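Local coordinates for protein thiosulfate sulfurtransferase (Pseudomonas aeruginosa, PDB 1YT8) that probably transfers sulfur from thiosulfate to cyanide, as rhodanese-family sulfurtransferases do, and carries four rhodanese-like domains in a single chain, at residues D111-S116 / V311-H316; H39-A44 / E107-V112; R30-F35 / Y490-E495; R196-I201 / G307-Q312. All blocks are in the same frame, centred on the assembly; numbering follows the deposited sequence.

Interaction 1. Residues D111-S116 / V311-H316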
loop_
_atom_site.group_PDB
_atom_site.type_symbol
_atom_site.label_atom_id
_atom_site.label_comp_id
_atom_site.label_asym_id
_atom_site.label_seq_id
_atom_site.Cartn_x
_atom_site.Cartn_y
_atom_site.Cartn_z
ATOM N N ASP A 111 10.803 -1.233 8.442
ATOM C CA ASP A 111 10.171 -1.681 7.201
ATOM C C ASP A 111 8.758 -1.121 7.033
ATOM O O ASP A 111 8.362 -0.203 7.755
ATOM C CB ASP A 111 10.150 -3.215 7.120
ATOM C CG ASP A 111 10.362 -3.721 5.703
ATOM O OD1 ASP A 111 9.405 -3.710 4.901
ATOM O OD2 ASP A 111 11.501 -4.113 5.380
ATOM N N VAL A 112 8.009 -1.664 6.073
ATOM C CA VAL A 112 6.647 -1.197 5.802
ATOM C C VAL A 112 5.608 -2.322 5.870
ATOM O O VAL A 112 5.957 -3.500 5.783
ATOM C CB VAL A 112 6.562 -0.529 4.406
ATOM C CG1 VAL A 112 7.508 0.660 4.338
ATOM C CG2 VAL A 112 6.912 -1.545 3.314
ATOM N N ASN A 113 4.338 -1.941 6.023
ATOM C CA ASN A 113 3.214 -2.885 6.109
ATOM C C ASN A 113 3.507 -3.940 7.178
ATOM O O ASN A 113 3.249 -5.134 6.992
ATOM C CB ASN A 113 2.988 -3.566 4.752
ATOM C CG ASN A 113 2.949 -2.574 3.594
ATOM O OD1 ASN A 113 3.639 -2.759 2.592
ATOM N ND2 ASN A 113 2.140 -1.523 3.723
ATOM N N VAL A 114 4.022 -3.475 8.311
ATOM C CA VAL A 114 4.406 -4.355 9.408
ATOM C C VAL A 114 3.286 -5.205 10.011
ATOM O O VAL A 114 3.482 -6.398 10.251
ATOM C CB VAL A 114 5.128 -3.545 10.508
ATOM C CG1 VAL A 114 5.597 -4.467 11.628
ATOM C CG2 VAL A 114 6.328 -2.828 9.890
ATOM N N PRO A 115 2.105 -4.617 10.265
ATOM C CA PRO A 115 1.044 -5.455 10.835
ATOM C C PRO A 115 0.755 -6.660 9.936
ATOM O O PRO A 115 0.631 -7.794 10.410
ATOM C CB PRO A 115 -0.141 -4.498 10.919
ATOM C CG PRO A 115 0.523 -3.176 11.193
ATOM C CD PRO A 115 1.696 -3.201 10.225
ATOM N N SER A 116 0.660 -6.409 8.634
ATOM C CA SER A 116 0.388 -7.471 7.671
ATOM C C SER A 116 1.476 -8.539 7.640
ATOM O O SER A 116 1.182 -9.739 7.599
ATOM C CB SER A 116 0.223 -6.884 6.266
ATOM O OG SER A 116 -0.885 -6.006 6.202
ATOM N N VAL A 311 -4.733 -7.292 1.909
ATOM C CA VAL A 311 -4.261 -8.059 3.050
ATOM C C VAL A 311 -2.782 -7.777 3.332
ATOM O O VAL A 311 -2.355 -7.784 4.486
ATOM C CB VAL A 311 -4.481 -9.575 2.811
ATOM C CG1 VAL A 311 -3.851 -10.401 3.940
ATOM C CG2 VAL A 311 -5.988 -9.865 2.739
ATOM N N GLN A 312 -2.013 -7.506 2.278
ATOM C CA GLN A 312 -0.577 -7.236 2.398
ATOM C C GLN A 312 -0.221 -5.792 2.785
ATOM O O GLN A 312 0.727 -5.569 3.535
ATOM C CB GLN A 312 0.120 -7.591 1.077
ATOM C CG GLN A 312 1.613 -7.278 1.010
ATOM C CD GLN A 312 2.464 -8.192 1.878
ATOM O OE1 GLN A 312 1.989 -9.208 2.394
ATOM N NE2 GLN A 312 3.737 -7.842 2.029
ATOM N N GLU A 313 -0.973 -4.817 2.277
ATOM C CA GLU A 313 -0.693 -3.406 2.564
ATOM C C GLU A 313 -1.911 -2.725 3.187
ATOM O O GLU A 313 -2.261 -1.603 2.824
ATOM C CB GLU A 313 -0.315 -2.671 1.267
ATOM C CG GLU A 313 0.724 -3.386 0.403
ATOM C CD GLU A 313 1.090 -2.601 -0.851
ATOM O OE1 GLU A 313 0.190 -1.965 -1.444
ATOM O OE2 GLU A 313 2.274 -2.629 -1.255
ATOM N N THR A 314 -2.537 -3.407 4.138
ATOM C CA THR A 314 -3.744 -2.914 4.798
ATOM C C THR A 314 -3.690 -1.459 5.281
ATOM O O THR A 314 -4.660 -0.711 5.129
ATOM C CB THR A 314 -4.106 -3.829 5.991
ATOM O OG1 THR A 314 -3.948 -5.203 5.603
ATOM C CG2 THR A 314 -5.547 -3.609 6.416
ATOM N N ASP A 315 -2.559 -1.062 5.856
ATOM C CA ASP A 315 -2.398 0.290 6.382
ATOM C C ASP A 315 -2.378 1.414 5.339
ATOM O O ASP A 315 -2.517 2.588 5.691
ATOM C CB ASP A 315 -1.137 0.358 7.246
ATOM C CG ASP A 315 0.112 -0.012 6.479
ATOM O OD1 ASP A 315 0.224 -1.182 6.051
ATOM O OD2 ASP A 315 0.976 0.872 6.299
ATOM N N HIS A 316 -2.206 1.068 4.066
ATOM C CA HIS A 316 -2.199 2.077 3.009
ATOM C C HIS A 316 -3.623 2.530 2.694
ATOM O O HIS A 316 -3.831 3.610 2.141
ATOM C CB HIS A 316 -1.582 1.528 1.715
ATOM C CG HIS A 316 -0.095 1.359 1.767
ATOM N ND1 HIS A 316 0.661 1.111 0.641
ATOM C CD2 HIS A 316 0.777 1.391 2.804
ATOM C CE1 HIS A 316 1.933 0.997 0.981
ATOM N NE2 HIS A 316 2.030 1.162 2.288
HETATM O O HOH W 1 3.592 0.683 6.269
HETATM O O HOH W 2 4.571 -4.948 1.127
HETATM O O HOH W 3 4.297 -1.461 0.375
HETATM O O HOH W 4 -0.775 -10.401 5.700
HETATM O O HOH W 5 -0.392 -3.620 7.426
#
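The Asn113 side chain crosses those of Asp315 and His316 at about a right angle, its amide plane turned 57° from the carboxylate and the ring. ND2 donates to Asp315 OD1 at 3.0 Å, an almost straight bond (171°) that lies in the amide plane and meets the carboxylate on its syn side. The same nitrogen comes within 3.0 Å of His316 NE2, approaching the ring obliquely. CG of Asn113 stands anti to the carbonyl carbon and beside the backbone N (chi1 -48°). An amide suits this place because its oxygen also serves: OD1 accepts from two waters, one shared with Gln312 NE2 and the other donating also to Glu313 OE2. Within its own segment, Glu313 CB lies 3.9 Å above one face of the His316 ring, toward the rim, and comes within 3.7 Å of Asn113 ND2.

The contact joins the start of helix 114-127, where Asn113 holds the N-cap position without a side-chain capping bond, to the turn at which helix 307-312 ends in a rhodanese-like domain. In the first turn of helix 114-127, Ser116 is small enough to come close to that helix end: CB packs 3.1 Å from Gln312 O, and OG donates to Val311 O at 2.9 Å, tilted from the carbonyl plane. Water 5 donates to Ser116 OG and to Asp315 OD1, while Thr314 OG1 hydrogen-bonds back to Leu310 O in the preceding helix.

Interaction 2. Residues H39-A44 / E107-V112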
loop_
_atom_site.group_PDB
_atom_site.type_symbol
_atom_site.label_atom_id
_atom_site.label_comp_id
_atom_site.label_asym_id
_atom_site.label_seq_id
_atom_site.Cartn_x
_atom_site.Cartn_y
_atom_site.Cartn_z
ATOM N N HIS A 39 9.051 2.910 13.559
ATOM C CA HIS A 39 7.708 3.440 13.753
ATOM C C HIS A 39 6.855 2.480 14.563
ATOM O O HIS A 39 7.124 1.280 14.602
ATOM C CB HIS A 39 7.042 3.714 12.396
ATOM C CG HIS A 39 6.839 2.492 11.555
ATOM N ND1 HIS A 39 5.806 1.604 11.767
ATOM C CD2 HIS A 39 7.522 2.023 10.482
ATOM C CE1 HIS A 39 5.857 0.644 10.860
ATOM N NE2 HIS A 39 6.889 0.875 10.068
ATOM N N PRO A 40 5.831 3.006 15.257
ATOM C CA PRO A 40 4.953 2.148 16.058
ATOM C C PRO A 40 4.233 1.172 15.133
ATOM O O PRO A 40 4.003 1.473 13.962
ATOM C CB PRO A 40 3.998 3.146 16.709
ATOM C CG PRO A 40 4.859 4.368 16.867
ATOM C CD PRO A 40 5.563 4.428 15.530
ATOM N N LEU A 41 3.871 0.012 15.663
ATOM C CA LEU A 41 3.195 -1.021 14.879
ATOM C C LEU A 41 2.030 -0.552 14.010
ATOM O O LEU A 41 1.960 -0.888 12.823
ATOM C CB LEU A 41 2.710 -2.135 15.809
ATOM C CG LEU A 41 1.974 -3.309 15.159
ATOM C CD1 LEU A 41 2.834 -3.906 14.045
ATOM C CD2 LEU A 41 1.672 -4.362 16.225
ATOM N N PHE A 42 1.119 0.222 14.591
ATOM C CA PHE A 42 -0.049 0.682 13.853
ATOM C C PHE A 42 0.013 2.096 13.303
ATOM O O PHE A 42 -1.008 2.668 12.900
ATOM C CB PHE A 42 -1.303 0.469 14.707
ATOM C CG PHE A 42 -1.635 -0.983 14.906
ATOM C CD1 PHE A 42 -2.053 -1.758 13.826
ATOM C CD2 PHE A 42 -1.435 -1.601 16.138
ATOM C CE1 PHE A 42 -2.260 -3.134 13.966
ATOM C CE2 PHE A 42 -1.638 -2.973 16.291
ATOM C CZ PHE A 42 -2.051 -3.743 15.201
ATOM N N ALA A 43 1.218 2.652 13.263
ATOM C CA ALA A 43 1.400 3.983 12.711
ATOM C C ALA A 43 1.333 3.851 11.191
ATOM O O ALA A 43 1.993 2.992 10.600
ATOM C CB ALA A 43 2.755 4.555 13.132
ATOM N N ALA A 44 0.516 4.690 10.567
ATOM C CA ALA A 44 0.375 4.690 9.122
ATOM C C ALA A 44 1.242 5.823 8.601
ATOM O O ALA A 44 1.307 6.887 9.215
ATOM C CB ALA A 44 -1.084 4.920 8.732
ATOM N N GLU A 107 6.994 -0.308 21.679
ATOM C CA GLU A 107 7.741 -1.139 20.743
ATOM C C GLU A 107 7.848 -0.412 19.403
ATOM O O GLU A 107 6.908 0.256 18.980
ATOM C CB GLU A 107 7.021 -2.481 20.561
ATOM C CG GLU A 107 7.772 -3.530 19.734
ATOM C CD GLU A 107 9.030 -4.067 20.419
ATOM O OE1 GLU A 107 9.178 -3.903 21.648
ATOM O OE2 GLU A 107 9.870 -4.673 19.724
ATOM N N LEU A 108 8.999 -0.530 18.744
ATOM C CA LEU A 108 9.200 0.114 17.448
ATOM C C LEU A 108 9.548 -0.915 16.379
ATOM O O LEU A 108 10.218 -1.907 16.657
ATOM C CB LEU A 108 10.297 1.180 17.545
ATOM C CG LEU A 108 9.870 2.443 18.306
ATOM C CD1 LEU A 108 11.044 3.412 18.421
ATOM C CD2 LEU A 108 8.705 3.104 17.572
ATOM N N PHE A 109 9.095 -0.664 15.154
ATOM C CA PHE A 109 9.322 -1.581 14.043
ATOM C C PHE A 109 9.927 -0.886 12.835
ATOM O O PHE A 109 9.716 0.308 12.624
ATOM C CB PHE A 109 7.990 -2.198 13.604
ATOM C CG PHE A 109 7.321 -3.042 14.654
ATOM C CD1 PHE A 109 7.406 -4.428 14.602
ATOM C CD2 PHE A 109 6.579 -2.451 15.673
ATOM C CE1 PHE A 109 6.757 -5.223 15.548
ATOM C CE2 PHE A 109 5.924 -3.235 16.629
ATOM C CZ PHE A 109 6.012 -4.624 16.566
ATOM N N ARG A 110 10.676 -1.633 12.034
ATOM C CA ARG A 110 11.235 -1.058 10.818
ATOM C C ARG A 110 10.460 -1.663 9.654
ATOM O O ARG A 110 9.569 -2.496 9.863
ATOM C CB ARG A 110 12.730 -1.360 10.675
ATOM C CG ARG A 110 13.084 -2.829 10.691
ATOM C CD ARG A 110 14.512 -3.056 10.196
ATOM N NE ARG A 110 14.638 -2.797 8.764
ATOM C CZ ARG A 110 15.110 -1.672 8.234
ATOM N NH1 ARG A 110 15.517 -0.676 9.012
ATOM N NH2 ARG A 110 15.168 -1.541 6.915
ATOM N N ASP A 111 10.803 -1.233 8.442
ATOM C CA ASP A 111 10.171 -1.681 7.201
ATOM C C ASP A 111 8.758 -1.121 7.033
ATOM O O ASP A 111 8.362 -0.203 7.755
ATOM C CB ASP A 111 10.150 -3.215 7.120
ATOM C CG ASP A 111 10.362 -3.721 5.703
ATOM O OD1 ASP A 111 9.405 -3.710 4.901
ATOM O OD2 ASP A 111 11.501 -4.113 5.380
ATOM N N VAL A 112 8.009 -1.664 6.073
ATOM C CA VAL A 112 6.647 -1.197 5.802
ATOM C C VAL A 112 5.608 -2.322 5.870
ATOM O O VAL A 112 5.957 -3.500 5.783
ATOM C CB VAL A 112 6.562 -0.529 4.406
ATOM C CG1 VAL A 112 7.508 0.660 4.338
ATOM C CG2 VAL A 112 6.912 -1.545 3.314
HETATM O O HOH W 6 4.187 -0.375 18.366
#
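His39 and Phe109 form a single antiparallel bridge, a hydrogen-bonded pair in which His39 N donates to Phe109 O and Phe109 N to His39 O, both at 2.8 Å. The His39 side chain adds a third link. Its CG sits in the crowded position between backbone N and carbonyl carbon (chi1 63°), and the ring has Phe109 O over one face while NE2 donates in the ring plane to Asp111 O at 2.9 Å. ND1 donates to Pro40 O, which also accepts from Ala43 N, the two donors arriving from opposite faces of the carbonyl plane; the latter bond closes the type I turn.

Beside the bridge the side chains that meet are apolar, and water 6 links Leu41 N to Glu107 O. Leu41 puts CD1 over the face of the Phe109 ring, a CH-pi contact 4.1 Å from the centroid, and Pro40 lies alongside Leu108, CD to CD2 4.0 Å. Val114 of helix 114-127 packs on His39, Leu41 and Phe109, and Leu514 of helix 514-521 touches the Phe109 ring. NE2 links the two loops, while ND1 braces its own turn; if both ring nitrogens donate, as the geometry suggests, His39 would be a buried imidazolium.

Interaction 3. Residues R30-F35 / Y490-E495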
loop_
_atom_site.group_PDB
_atom_site.type_symbol
_atom_site.label_atom_id
_atom_site.label_comp_id
_atom_site.label_asym_id
_atom_site.label_seq_id
_atom_site.Cartn_x
_atom_site.Cartn_y
_atom_site.Cartn_z
ATOM N N ARG A 30 6.669 11.884 8.281
ATOM C CA ARG A 30 7.990 11.962 7.666
ATOM C C ARG A 30 7.908 11.254 6.313
ATOM O O ARG A 30 6.886 10.643 5.991
ATOM C CB ARG A 30 9.029 11.243 8.531
ATOM C CG ARG A 30 9.273 11.859 9.899
ATOM C CD ARG A 30 10.222 10.988 10.710
ATOM N NE ARG A 30 9.610 9.723 11.110
ATOM C CZ ARG A 30 10.282 8.693 11.615
ATOM N NH1 ARG A 30 11.599 8.773 11.781
ATOM N NH2 ARG A 30 9.640 7.585 11.958
ATOM N N GLU A 31 8.973 11.343 5.521
ATOM C CA GLU A 31 9.012 10.663 4.232
ATOM C C GLU A 31 9.083 9.159 4.513
ATOM O O GLU A 31 9.379 8.746 5.638
ATOM C CB GLU A 31 10.238 11.096 3.425
ATOM C CG GLU A 31 10.256 12.576 3.031
ATOM C CD GLU A 31 9.068 12.971 2.171
ATOM O OE1 GLU A 31 8.658 12.165 1.307
ATOM O OE2 GLU A 31 8.552 14.097 2.339
ATOM N N GLU A 32 8.834 8.345 3.491
ATOM C CA GLU A 32 8.830 6.898 3.669
ATOM C C GLU A 32 10.127 6.257 4.153
ATOM O O GLU A 32 10.085 5.367 5.001
ATOM C CB GLU A 32 8.367 6.195 2.383
ATOM C CG GLU A 32 8.045 4.713 2.606
ATOM C CD GLU A 32 7.589 3.991 1.350
ATOM O OE1 GLU A 32 8.386 3.889 0.393
ATOM O OE2 GLU A 32 6.434 3.513 1.324
ATOM N N ASP A 33 11.280 6.686 3.642
ATOM C CA ASP A 33 12.513 6.051 4.092
ATOM C C ASP A 33 12.745 6.210 5.598
ATOM O O ASP A 33 13.080 5.241 6.275
ATOM C CB ASP A 33 13.726 6.548 3.302
ATOM C CG ASP A 33 14.923 5.626 3.458
ATOM O OD1 ASP A 33 14.756 4.401 3.269
ATOM O OD2 ASP A 33 16.024 6.116 3.771
ATOM N N PRO A 34 12.595 7.429 6.142
ATOM C CA PRO A 34 12.816 7.516 7.591
ATOM C C PRO A 34 11.737 6.747 8.372
ATOM O O PRO A 34 12.013 6.166 9.418
ATOM C CB PRO A 34 12.819 9.024 7.865
ATOM C CG PRO A 34 12.144 9.630 6.662
ATOM C CD PRO A 34 12.593 8.765 5.525
ATOM N N PHE A 35 10.514 6.737 7.847
ATOM C CA PHE A 35 9.409 6.002 8.468
ATOM C C PHE A 35 9.812 4.531 8.563
ATOM O O PHE A 35 9.658 3.895 9.601
ATOM C CB PHE A 35 8.147 6.121 7.599
ATOM C CG PHE A 35 7.085 5.088 7.898
ATOM C CD1 PHE A 35 6.281 5.194 9.030
ATOM C CD2 PHE A 35 6.870 4.022 7.024
ATOM C CE1 PHE A 35 5.271 4.254 9.285
ATOM C CE2 PHE A 35 5.870 3.081 7.270
ATOM C CZ PHE A 35 5.068 3.197 8.403
ATOM N N TYR A 490 11.263 3.953 0.419
ATOM C CA TYR A 490 12.039 2.939 1.120
ATOM C C TYR A 490 12.405 1.859 0.108
ATOM O O TYR A 490 11.538 1.349 -0.602
ATOM C CB TYR A 490 11.212 2.324 2.251
ATOM C CG TYR A 490 11.805 1.052 2.822
ATOM C CD1 TYR A 490 13.108 1.026 3.320
ATOM C CD2 TYR A 490 11.054 -0.123 2.879
ATOM C CE1 TYR A 490 13.652 -0.148 3.867
ATOM C CE2 TYR A 490 11.587 -1.301 3.419
ATOM C CZ TYR A 490 12.883 -1.306 3.911
ATOM O OH TYR A 490 13.404 -2.463 4.455
ATOM N N ARG A 491 13.687 1.522 0.038
ATOM C CA ARG A 491 14.165 0.501 -0.889
ATOM C C ARG A 491 13.789 -0.882 -0.356
ATOM O O ARG A 491 14.533 -1.485 0.412
ATOM C CB ARG A 491 15.684 0.615 -1.043
ATOM C CG ARG A 491 16.290 -0.278 -2.110
ATOM C CD ARG A 491 17.804 -0.097 -2.163
ATOM N NE ARG A 491 18.425 -0.864 -3.240
ATOM C CZ ARG A 491 19.735 -0.890 -3.475
ATOM N NH1 ARG A 491 20.562 -0.190 -2.708
ATOM N NH2 ARG A 491 20.221 -1.617 -4.474
ATOM N N ARG A 492 12.624 -1.374 -0.759
ATOM C CA ARG A 492 12.152 -2.679 -0.315
ATOM C C ARG A 492 13.052 -3.801 -0.843
ATOM O O ARG A 492 13.204 -3.975 -2.050
ATOM C CB ARG A 492 10.707 -2.879 -0.782
ATOM C CG ARG A 492 9.730 -1.844 -0.211
ATOM C CD ARG A 492 8.498 -1.713 -1.089
ATOM N NE ARG A 492 7.423 -0.927 -0.483
ATOM C CZ ARG A 492 7.468 0.384 -0.256
ATOM N NH1 ARG A 492 8.544 1.091 -0.578
ATOM N NH2 ARG A 492 6.422 0.993 0.288
ATOM N N PRO A 493 13.660 -4.582 0.063
ATOM C CA PRO A 493 14.547 -5.684 -0.324
ATOM C C PRO A 493 13.818 -6.783 -1.087
ATOM O O PRO A 493 14.445 -7.619 -1.731
ATOM C CB PRO A 493 15.081 -6.190 1.019
ATOM C CG PRO A 493 14.986 -4.996 1.906
ATOM C CD PRO A 493 13.648 -4.421 1.526
ATOM N N TYR A 494 12.490 -6.772 -1.015
ATOM C CA TYR A 494 11.687 -7.783 -1.692
ATOM C C TYR A 494 11.085 -7.322 -3.017
ATOM O O TYR A 494 10.181 -7.968 -3.551
ATOM C CB TYR A 494 10.586 -8.285 -0.752
ATOM C CG TYR A 494 9.684 -7.195 -0.237
ATOM C CD1 TYR A 494 8.479 -6.902 -0.872
ATOM C CD2 TYR A 494 10.030 -6.459 0.896
ATOM C CE1 TYR A 494 7.631 -5.905 -0.387
ATOM C CE2 TYR A 494 9.193 -5.457 1.387
ATOM C CZ TYR A 494 7.994 -5.190 0.742
ATOM O OH TYR A 494 7.150 -4.224 1.234
ATOM N N GLU A 495 11.575 -6.202 -3.540
ATOM C CA GLU A 495 11.111 -5.695 -4.830
ATOM C C GLU A 495 12.345 -5.500 -5.704
ATOM O O GLU A 495 13.356 -4.978 -5.244
ATOM C CB GLU A 495 10.372 -4.357 -4.682
ATOM C CG GLU A 495 9.111 -4.420 -3.830
ATOM C CD GLU A 495 8.201 -3.216 -4.038
ATOM O OE1 GLU A 495 8.684 -2.166 -4.515
ATOM O OE2 GLU A 495 7.002 -3.318 -3.709
HETATM O O HOH W 7 15.713 2.753 1.517
#
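Glu32 reaches from the short helix 32-35 to Arg492, crossing its side chain at about a right angle. The guanidinium grips the carboxylate end-on with two nitrogens: NH2 meets OE2 at 2.7 Å and NH1 meets OE1 at 3.0 Å. Both oxygens lie near the guanidinium plane, yet the donors stand above the carboxylate plane, since the two flat groups are turned 52° apart. CG of Glu32 is anti to its backbone N (chi1 -167°), and the extended chain beyond it has the length to bring both oxygens across. OE1 is gripped twice, for Tyr490 N also donates to it at 2.9 Å on the anti side in a nearly straight bond (171°).

Asp33 meets the same loop differently: its OD1 lies in the plane of the Tyr490 ring, 3.8 Å from CD1 at the edge, and water 7 bridges it to Arg491 N. The Tyr490 hydroxyl is hydrogen-bonded to Asp111 OD2 and to Arg110 NH2. The contact ties the first rhodanese-like domain to the loop that follows helix 464-470 near the chain's C-terminus. Since Glu32 is buried, the paired charge of Arg492 and the backbone N-H would compensate its carboxylate and probably keep it ionised.

Interaction 4. Residues R196-I201 / G307-Q312. With SO3 (sulfite ion), chain B.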
loop_
_atom_site.group_PDB
_atom_site.type_symbol
_atom_site.label_atom_id
_atom_site.label_comp_id
_atom_site.label_asym_id
_atom_site.label_seq_id
_atom_site.Cartn_x
_atom_site.Cartn_y
_atom_site.Cartn_z
ATOM N N ARG A 196 8.281 -13.901 2.152
ATOM C CA ARG A 196 7.518 -14.942 2.831
ATOM C C ARG A 196 6.028 -14.654 3.024
ATOM O O ARG A 196 5.190 -15.529 2.821
ATOM C CB ARG A 196 8.111 -15.185 4.224
ATOM C CG ARG A 196 9.553 -15.657 4.253
ATOM C CD ARG A 196 10.150 -15.463 5.643
ATOM N NE ARG A 196 9.319 -16.044 6.691
ATOM C CZ ARG A 196 9.171 -17.348 6.902
ATOM N NH1 ARG A 196 9.803 -18.225 6.133
ATOM N NH2 ARG A 196 8.388 -17.773 7.890
ATOM N N THR A 197 5.706 -13.424 3.408
ATOM C CA THR A 197 4.329 -13.064 3.739
ATOM C C THR A 197 3.189 -13.552 2.866
ATOM O O THR A 197 2.362 -14.338 3.323
ATOM C CB THR A 197 4.179 -11.550 3.912
ATOM O OG1 THR A 197 5.252 -11.062 4.728
ATOM C CG2 THR A 197 2.851 -11.232 4.603
ATOM N N ARG A 198 3.119 -13.083 1.627
ATOM C CA ARG A 198 2.029 -13.503 0.757
ATOM C C ARG A 198 2.035 -14.998 0.436
ATOM O O ARG A 198 0.985 -15.566 0.133
ATOM C CB ARG A 198 2.021 -12.647 -0.517
ATOM C CG ARG A 198 1.449 -11.244 -0.263
ATOM C CD ARG A 198 1.712 -10.264 -1.406
ATOM N NE ARG A 198 3.133 -9.955 -1.537
ATOM C CZ ARG A 198 3.638 -9.075 -2.399
ATOM N NH1 ARG A 198 2.841 -8.399 -3.219
ATOM N NH2 ARG A 198 4.946 -8.884 -2.452
ATOM N N SER A 199 3.196 -15.646 0.520
ATOM C CA SER A 199 3.253 -17.083 0.248
ATOM C C SER A 199 2.638 -17.858 1.411
ATOM O O SER A 199 1.992 -18.888 1.205
ATOM C CB SER A 199 4.696 -17.555 0.001
ATOM O OG SER A 199 5.462 -17.602 1.197
ATOM N N ILE A 200 2.835 -17.363 2.633
ATOM C CA ILE A 200 2.275 -18.012 3.822
ATOM C C ILE A 200 0.752 -17.846 3.818
ATOM O O ILE A 200 0.008 -18.809 4.013
ATOM C CB ILE A 200 2.840 -17.393 5.129
ATOM C CG1 ILE A 200 4.333 -17.705 5.257
ATOM C CG2 ILE A 200 2.088 -17.946 6.342
ATOM C CD1 ILE A 200 5.042 -16.911 6.351
ATOM N N ILE A 201 0.296 -16.618 3.598
ATOM C CA ILE A 201 -1.130 -16.322 3.567
ATOM C C ILE A 201 -1.812 -17.088 2.431
ATOM O O ILE A 201 -2.909 -17.624 2.602
ATOM C CB ILE A 201 -1.380 -14.802 3.384
ATOM C CG1 ILE A 201 -0.795 -14.026 4.570
ATOM C CG2 ILE A 201 -2.871 -14.524 3.248
ATOM C CD1 ILE A 201 -1.419 -14.380 5.910
ATOM N N GLY A 307 -7.774 -7.937 -3.429
ATOM C CA GLY A 307 -7.651 -8.689 -2.189
ATOM C C GLY A 307 -6.284 -9.008 -1.620
ATOM O O GLY A 307 -6.013 -8.722 -0.451
ATOM N N GLY A 308 -5.430 -9.625 -2.428
ATOM C CA GLY A 308 -4.100 -9.991 -1.964
ATOM C C GLY A 308 -3.309 -8.812 -1.431
ATOM O O GLY A 308 -2.618 -8.919 -0.417
ATOM N N GLN A 309 -3.408 -7.682 -2.118
ATOM C CA GLN A 309 -2.697 -6.487 -1.690
ATOM C C GLN A 309 -3.400 -5.763 -0.546
ATOM O O GLN A 309 -2.762 -5.030 0.206
ATOM C CB GLN A 309 -2.493 -5.547 -2.877
ATOM C CG GLN A 309 -1.492 -6.081 -3.892
ATOM C CD GLN A 309 -0.177 -6.492 -3.244
ATOM O OE1 GLN A 309 0.084 -7.680 -3.034
ATOM N NE2 GLN A 309 0.654 -5.507 -2.912
ATOM N N LEU A 310 -4.709 -5.957 -0.407
ATOM C CA LEU A 310 -5.427 -5.317 0.697
ATOM C C LEU A 310 -4.941 -5.983 1.985
ATOM O O LEU A 310 -4.747 -5.330 3.015
ATOM C CB LEU A 310 -6.938 -5.511 0.551
ATOM C CG LEU A 310 -7.814 -5.013 1.712
ATOM C CD1 LEU A 310 -7.597 -3.524 1.940
ATOM C CD2 LEU A 310 -9.280 -5.288 1.396
ATOM N N VAL A 311 -4.733 -7.292 1.909
ATOM C CA VAL A 311 -4.261 -8.059 3.050
ATOM C C VAL A 311 -2.782 -7.777 3.332
ATOM O O VAL A 311 -2.355 -7.784 4.486
ATOM C CB VAL A 311 -4.481 -9.575 2.811
ATOM C CG1 VAL A 311 -3.851 -10.401 3.940
ATOM C CG2 VAL A 311 -5.988 -9.865 2.739
ATOM N N GLN A 312 -2.013 -7.506 2.278
ATOM C CA GLN A 312 -0.577 -7.236 2.398
ATOM C C GLN A 312 -0.221 -5.792 2.785
ATOM O O GLN A 312 0.727 -5.569 3.535
ATOM C CB GLN A 312 0.120 -7.591 1.077
ATOM C CG GLN A 312 1.613 -7.278 1.010
ATOM C CD GLN A 312 2.464 -8.192 1.878
ATOM O OE1 GLN A 312 1.989 -9.208 2.394
ATOM N NE2 GLN A 312 3.737 -7.842 2.029
HETATM S S SO3 B . 6.221 -11.642 0.033
HETATM O O1 SO3 B . 6.577 -11.028 -1.268
HETATM O O2 SO3 B . 7.208 -11.286 1.074
HETATM O O3 SO3 B . 4.842 -11.289 0.463
HETATM O O HOH W 8 6.529 -9.411 3.132
#
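The sulfite pocket lies at the N-terminal end of helix 197-208, and Arg198 joins that pocket to helix 307-312 of another rhodanese-like domain. Its backbone N donates to O3 of the ion at 2.7 Å, NE reaches the same oxygen at 2.9 Å, and NH2 takes O1. The chain bends at chi3 (-67°), which turns NE toward O3, the ion lying at the guanidinium edge, in its plane. NH1 points the other way, donating to Gln309 OE1 at 2.9 Å (145°) and forming a salt bridge with Glu157. Arginine fits because its several N-H groups serve anion and neighbouring domain at once.

Ala194 N and Gly195 N also bond the ion, and Arg196 N adds a weak bond. With Cys193 in the pocket, this loop is consistent with the active-site loop of rhodaneses, although the sulfite probably came from the crystallisation liquor. Gln312 crosses the Arg198 side chain at about a right angle, its CG over one face of the guanidinium and 3.8 Å from Arg198 CD, with the amide and guanidinium planes only 16° apart. Its OE1 packs 3.1 Å from Thr197 CG2. One turn further along helix 197-208, Ile201 CG2 touches Val311 CG1 at 4.3 Å.

How the interactions relate
Interaction 1 stands between the others, its centre about 9 Å from that of interaction 4 and about 10 Å from that of interaction 2. It shares Val311 and Gln312 with interaction 4: the helix whose C-terminal carbonyls receive Ser116 also sends the Gln312 side chain to the sulfite pocket. With interaction 2 it shares Asp111 and Val112, and Val114 CG1 packs 3.5 Å from Phe109 CD1. Interaction 3 is tied to both through Tyr490 OH, 2.7 Å from Asp111 OD2 and probably hydrogen-bonded. Interactions 2 and 3 have centres about 18 Å from that of interaction 4 and do not touch it, though interaction 3 comes within about 4 Å at the nearest atoms, with Tyr494 close to the sulfite.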